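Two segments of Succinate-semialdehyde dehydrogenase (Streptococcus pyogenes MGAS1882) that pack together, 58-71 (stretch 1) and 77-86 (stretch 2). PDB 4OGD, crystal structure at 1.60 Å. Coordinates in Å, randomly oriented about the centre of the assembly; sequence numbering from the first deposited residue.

Stretch 1 (58-71) ILRRDRDKYAEIMT
Stretch 2 (77-86) LFTEAQGEVD

How do the two backbones meet? Stretch 1 ends one helix at 58-61, leaves helical geometry at Asp62 (phi/psi -112/31), and starts another helix at 63-71. Stretch 2 passes from Leu77 (-50/135), at the N-cap position, into helix 78-86. Both helices keep regular i to i+4 bonds, such as Ala67 N to Arg63 O at 2.8 Å and Val85 N to Ala81 O at 3.0 Å. Their axes cross at 123°, nearer antiparallel than parallel, and approach to 8.1 Å. Two alanines meet where the backbones come nearest: the CA atoms of Ala67 and Ala81 lie 4.6 Å apart and their CB atoms 3.8 Å, while Ala81 CB reaches within 3.3 Å of Ala67 O. The register then runs outward to Arg63 with Val85 (CA to CA 6.3 Å) and Thr71 with Phe78 (CA to CA 5.8 Å).

What does Val85 fill? It covers the largest area of any residue here, pointing toward stretch 1 with chi1 t and entering a hole formed by Leu59, Arg63, Ala67 and Met70. Its CG1 lies 3.6 Å from Arg63 CG and 4.0 Å from Leu59 CB; Val85 CG2 lies 3.7 Å from Met70 CE and 4.0 Å from Tyr66 CB. These contacts pack the valine methyls largely against carbon, although Leu59 O also lies 3.7 Å from Val85 CG1. Met70 (chi1 m, chi2 t, chi3 -96°) also sets its SD 3.6 Å from Glu84 CD.

How can Arg63 serve both apolar and charged partners? Its long side chain (t, t, p, with chi4 near 180°) lays methylenes beside Val85 and carries the guanidinium on to Asp86 (chi1 m, chi2 -14°). There NH1 forms a salt bridge and hydrogen bond to Asp86 OD1 at 3.0 Å and 164°, plus a weak bond from NH1 to Asp86 OD2 at 3.3 Å. Asp86 OD1 lies near the guanidinium plane, as a directed N-H bond requires, while Gln82 CG covers one face. Gln82 (m, t, chi3 -49°) donates from NE2 to Asp64 OD1 at 2.8 Å and 167°; Asp64 has chi1 m and chi2 -8°.

Where does Phe78 fit? With chi1 t and chi2 75°, its ring enters a hole among Asp64, Ala67, Glu68 and Thr71. CE1 lies 3.6 Å from Ala67 CB, an apolar contact, and also 3.6 Å from Asp64 O, which approaches the ring edge. Thr71, chi1 m, places OG1 3.4 Å from Phe78 CA, closing this end of the contact.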

# COMPACT_ATOMS: atom_id res chain seq x y z
N ILE A 58 9.53 24.61 -19.07
CA ILE A 58 9.09 25.87 -18.47
C ILE A 58 9.77 26.11 -17.12
O ILE A 58 10.10 27.24 -16.78
CB ILE A 58 7.57 25.93 -18.34
CG1 ILE A 58 6.92 25.89 -19.73
CG2 ILE A 58 7.14 27.19 -17.58
CD1 ILE A 58 5.43 25.61 -19.69
N LEU A 59 9.97 25.04 -16.36
CA LEU A 59 10.72 25.15 -15.11
C LEU A 59 12.15 25.64 -15.35
O LEU A 59 12.66 26.48 -14.60
CB LEU A 59 10.71 23.83 -14.35
CG LEU A 59 9.42 23.53 -13.59
CD1 LEU A 59 9.47 22.10 -13.04
CD2 LEU A 59 9.20 24.52 -12.45
N ARG A 60 12.78 25.13 -16.41
CA ARG A 60 14.11 25.62 -16.80
C ARG A 60 14.07 27.10 -17.16
O ARG A 60 14.89 27.89 -16.68
CB ARG A 60 14.66 24.84 -18.00
CG ARG A 60 15.18 23.45 -17.70
CD ARG A 60 15.84 22.86 -18.95
NE ARG A 60 16.46 21.57 -18.66
CZ ARG A 60 15.87 20.39 -18.86
NH1 ARG A 60 14.65 20.32 -19.37
NH2 ARG A 60 16.52 19.27 -18.55
N ARG A 61 13.13 27.45 -18.02
CA ARG A 61 12.99 28.82 -18.51
C ARG A 61 12.73 29.82 -17.38
O ARG A 61 13.30 30.93 -17.34
CB ARG A 61 11.85 28.89 -19.53
CG ARG A 61 11.75 30.22 -20.28
CD ARG A 61 10.44 30.30 -21.03
NE ARG A 61 9.33 30.51 -20.11
CZ ARG A 61 8.06 30.23 -20.38
NH1 ARG A 61 7.74 29.69 -21.55
NH2 ARG A 61 7.12 30.46 -19.47
N ASP A 62 11.86 29.43 -16.46
CA ASP A 62 11.39 30.33 -15.42
C ASP A 62 11.90 29.92 -14.04
O ASP A 62 11.22 30.17 -13.04
CB ASP A 62 9.86 30.38 -15.40
CG ASP A 62 9.28 31.04 -16.63
OD1 ASP A 62 10.03 31.70 -17.37
OD2 ASP A 62 8.06 30.90 -16.86
N ARG A 63 13.08 29.31 -13.99
CA ARG A 63 13.56 28.73 -12.74
C ARG A 63 13.58 29.72 -11.58
O ARG A 63 13.11 29.41 -10.48
CB ARG A 63 14.95 28.13 -12.89
CG ARG A 63 15.44 27.59 -11.56
CD ARG A 63 16.80 26.99 -11.64
NE ARG A 63 17.79 28.01 -11.95
CZ ARG A 63 19.08 27.76 -12.10
NH1 ARG A 63 19.53 26.53 -11.95
NH2 ARG A 63 19.92 28.75 -12.38
N ASP A 64 14.11 30.91 -11.83
CA ASP A 64 14.22 31.87 -10.75
C ASP A 64 12.85 32.36 -10.27
O ASP A 64 12.68 32.66 -9.08
CB ASP A 64 15.15 33.02 -11.14
CG ASP A 64 16.60 32.58 -11.28
OD1 ASP A 64 16.94 31.42 -10.94
OD2 ASP A 64 17.42 33.41 -11.74
N LYS A 65 11.87 32.42 -11.17
CA LYS A 65 10.50 32.75 -10.79
C LYS A 65 9.95 31.72 -9.80
O LYS A 65 9.41 32.08 -8.76
CB LYS A 65 9.58 32.83 -12.02
CG LYS A 65 8.08 32.77 -11.69
CD LYS A 65 7.20 32.59 -12.93
CE LYS A 65 5.77 32.22 -12.57
NZ LYS A 65 4.88 32.21 -13.78
N TYR A 66 10.11 30.45 -10.12
CA TYR A 66 9.58 29.40 -9.24
C TYR A 66 10.38 29.30 -7.94
O TYR A 66 9.81 29.07 -6.87
CB TYR A 66 9.53 28.07 -9.98
CG TYR A 66 8.45 28.06 -11.03
CD1 TYR A 66 7.12 27.92 -10.66
CD2 TYR A 66 8.75 28.23 -12.37
CE1 TYR A 66 6.11 27.94 -11.61
CE2 TYR A 66 7.76 28.25 -13.33
CZ TYR A 66 6.44 28.10 -12.94
OH TYR A 66 5.44 28.12 -13.89
N ALA A 67 11.69 29.48 -8.04
CA ALA A 67 12.54 29.48 -6.85
C ALA A 67 12.11 30.58 -5.89
O ALA A 67 11.97 30.34 -4.68
CB ALA A 67 14.00 29.65 -7.23
N GLU A 68 11.89 31.79 -6.41
CA GLU A 68 11.49 32.89 -5.53
C GLU A 68 10.11 32.68 -4.90
O GLU A 68 9.87 33.08 -3.75
CB GLU A 68 11.54 34.24 -6.27
CG GLU A 68 11.13 35.40 -5.37
CD GLU A 68 11.41 36.77 -5.96
OE1 GLU A 68 11.97 36.85 -7.08
OE2 GLU A 68 11.07 37.77 -5.29
N ILE A 69 9.19 32.06 -5.64
CA ILE A 69 7.86 31.76 -5.11
C ILE A 69 8.00 30.88 -3.86
O ILE A 69 7.33 31.11 -2.85
CB ILE A 69 7.00 31.05 -6.17
CG1 ILE A 69 6.48 32.08 -7.18
CG2 ILE A 69 5.82 30.32 -5.51
CD1 ILE A 69 5.77 31.46 -8.36
N MET A 70 8.90 29.91 -3.92
CA MET A 70 9.10 29.03 -2.77
C MET A 70 9.75 29.76 -1.59
O MET A 70 9.32 29.60 -0.44
CB MET A 70 9.91 27.81 -3.17
CG MET A 70 9.17 26.89 -4.10
SD MET A 70 10.05 25.34 -4.34
CE MET A 70 10.93 25.67 -5.86
N THR A 71 10.76 30.57 -1.86
CA THR A 71 11.41 31.37 -0.82
C THR A 71 10.41 32.32 -0.14
O THR A 71 10.37 32.42 1.10
CB THR A 71 12.58 32.18 -1.40
OG1 THR A 71 13.60 31.29 -1.85
CG2 THR A 71 13.15 33.14 -0.33
N LEU A 77 16.36 29.30 1.55
CA LEU A 77 17.37 29.99 0.75
C LEU A 77 16.99 29.92 -0.73
O LEU A 77 16.57 28.88 -1.22
CB LEU A 77 18.74 29.35 0.96
CG LEU A 77 19.30 29.36 2.38
CD1 LEU A 77 20.69 28.74 2.37
CD2 LEU A 77 19.31 30.76 2.97
N PHE A 78 17.10 31.05 -1.42
CA PHE A 78 16.81 31.10 -2.85
C PHE A 78 17.66 30.09 -3.62
O PHE A 78 17.17 29.48 -4.58
CB PHE A 78 17.08 32.52 -3.36
CG PHE A 78 16.87 32.70 -4.85
CD1 PHE A 78 15.59 32.75 -5.39
CD2 PHE A 78 17.96 32.87 -5.69
CE1 PHE A 78 15.40 32.94 -6.76
CE2 PHE A 78 17.78 33.06 -7.06
CZ PHE A 78 16.50 33.09 -7.59
N THR A 79 18.91 29.91 -3.22
CA THR A 79 19.79 28.95 -3.88
C THR A 79 19.28 27.52 -3.71
O THR A 79 19.36 26.71 -4.64
CB THR A 79 21.25 29.05 -3.40
OG1 THR A 79 21.29 28.97 -1.97
CG2 THR A 79 21.88 30.36 -3.86
N GLU A 80 18.77 27.21 -2.51
CA GLU A 80 18.18 25.89 -2.27
C GLU A 80 16.94 25.70 -3.12
O GLU A 80 16.69 24.61 -3.64
CB GLU A 80 17.82 25.71 -0.79
CG GLU A 80 19.00 25.42 0.12
CD GLU A 80 18.58 25.18 1.56
OE1 GLU A 80 17.36 25.08 1.82
OE2 GLU A 80 19.47 25.09 2.44
N ALA A 81 16.14 26.76 -3.24
CA ALA A 81 14.93 26.70 -4.06
C ALA A 81 15.27 26.50 -5.53
O ALA A 81 14.54 25.82 -6.25
CB ALA A 81 14.09 27.95 -3.86
N GLN A 82 16.35 27.12 -6.00
CA GLN A 82 16.81 26.90 -7.37
C GLN A 82 17.16 25.43 -7.57
O GLN A 82 16.80 24.83 -8.58
CB GLN A 82 18.03 27.76 -7.69
CG GLN A 82 17.73 29.23 -7.86
CD GLN A 82 19.00 30.01 -8.06
OE1 GLN A 82 19.95 29.87 -7.30
NE2 GLN A 82 19.03 30.83 -9.11
N GLY A 83 17.87 24.85 -6.61
CA GLY A 83 18.20 23.44 -6.67
C GLY A 83 16.96 22.58 -6.67
O GLY A 83 16.91 21.55 -7.35
N GLU A 84 15.94 22.98 -5.90
CA GLU A 84 14.70 22.21 -5.88
C GLU A 84 14.04 22.22 -7.26
O GLU A 84 13.55 21.19 -7.73
CB GLU A 84 13.73 22.73 -4.82
CG GLU A 84 12.44 21.91 -4.74
CD GLU A 84 11.59 22.24 -3.53
OE1 GLU A 84 12.08 22.91 -2.60
OE2 GLU A 84 10.41 21.82 -3.52
N VAL A 85 14.03 23.38 -7.90
CA VAL A 85 13.53 23.45 -9.28
C VAL A 85 14.31 22.51 -10.18
O VAL A 85 13.72 21.75 -10.95
CB VAL A 85 13.60 24.86 -9.86
CG1 VAL A 85 13.22 24.82 -11.34
CG2 VAL A 85 12.67 25.79 -9.10
N ASP A 86 15.64 22.54 -10.07
CA ASP A 86 16.50 21.70 -10.89
C ASP A 86 16.13 20.22 -10.78
O ASP A 86 16.07 19.50 -11.79
CB ASP A 86 17.98 21.87 -10.52
CG ASP A 86 18.53 23.24 -10.89
OD1 ASP A 86 17.89 23.98 -11.66
OD2 ASP A 86 19.64 23.57 -10.40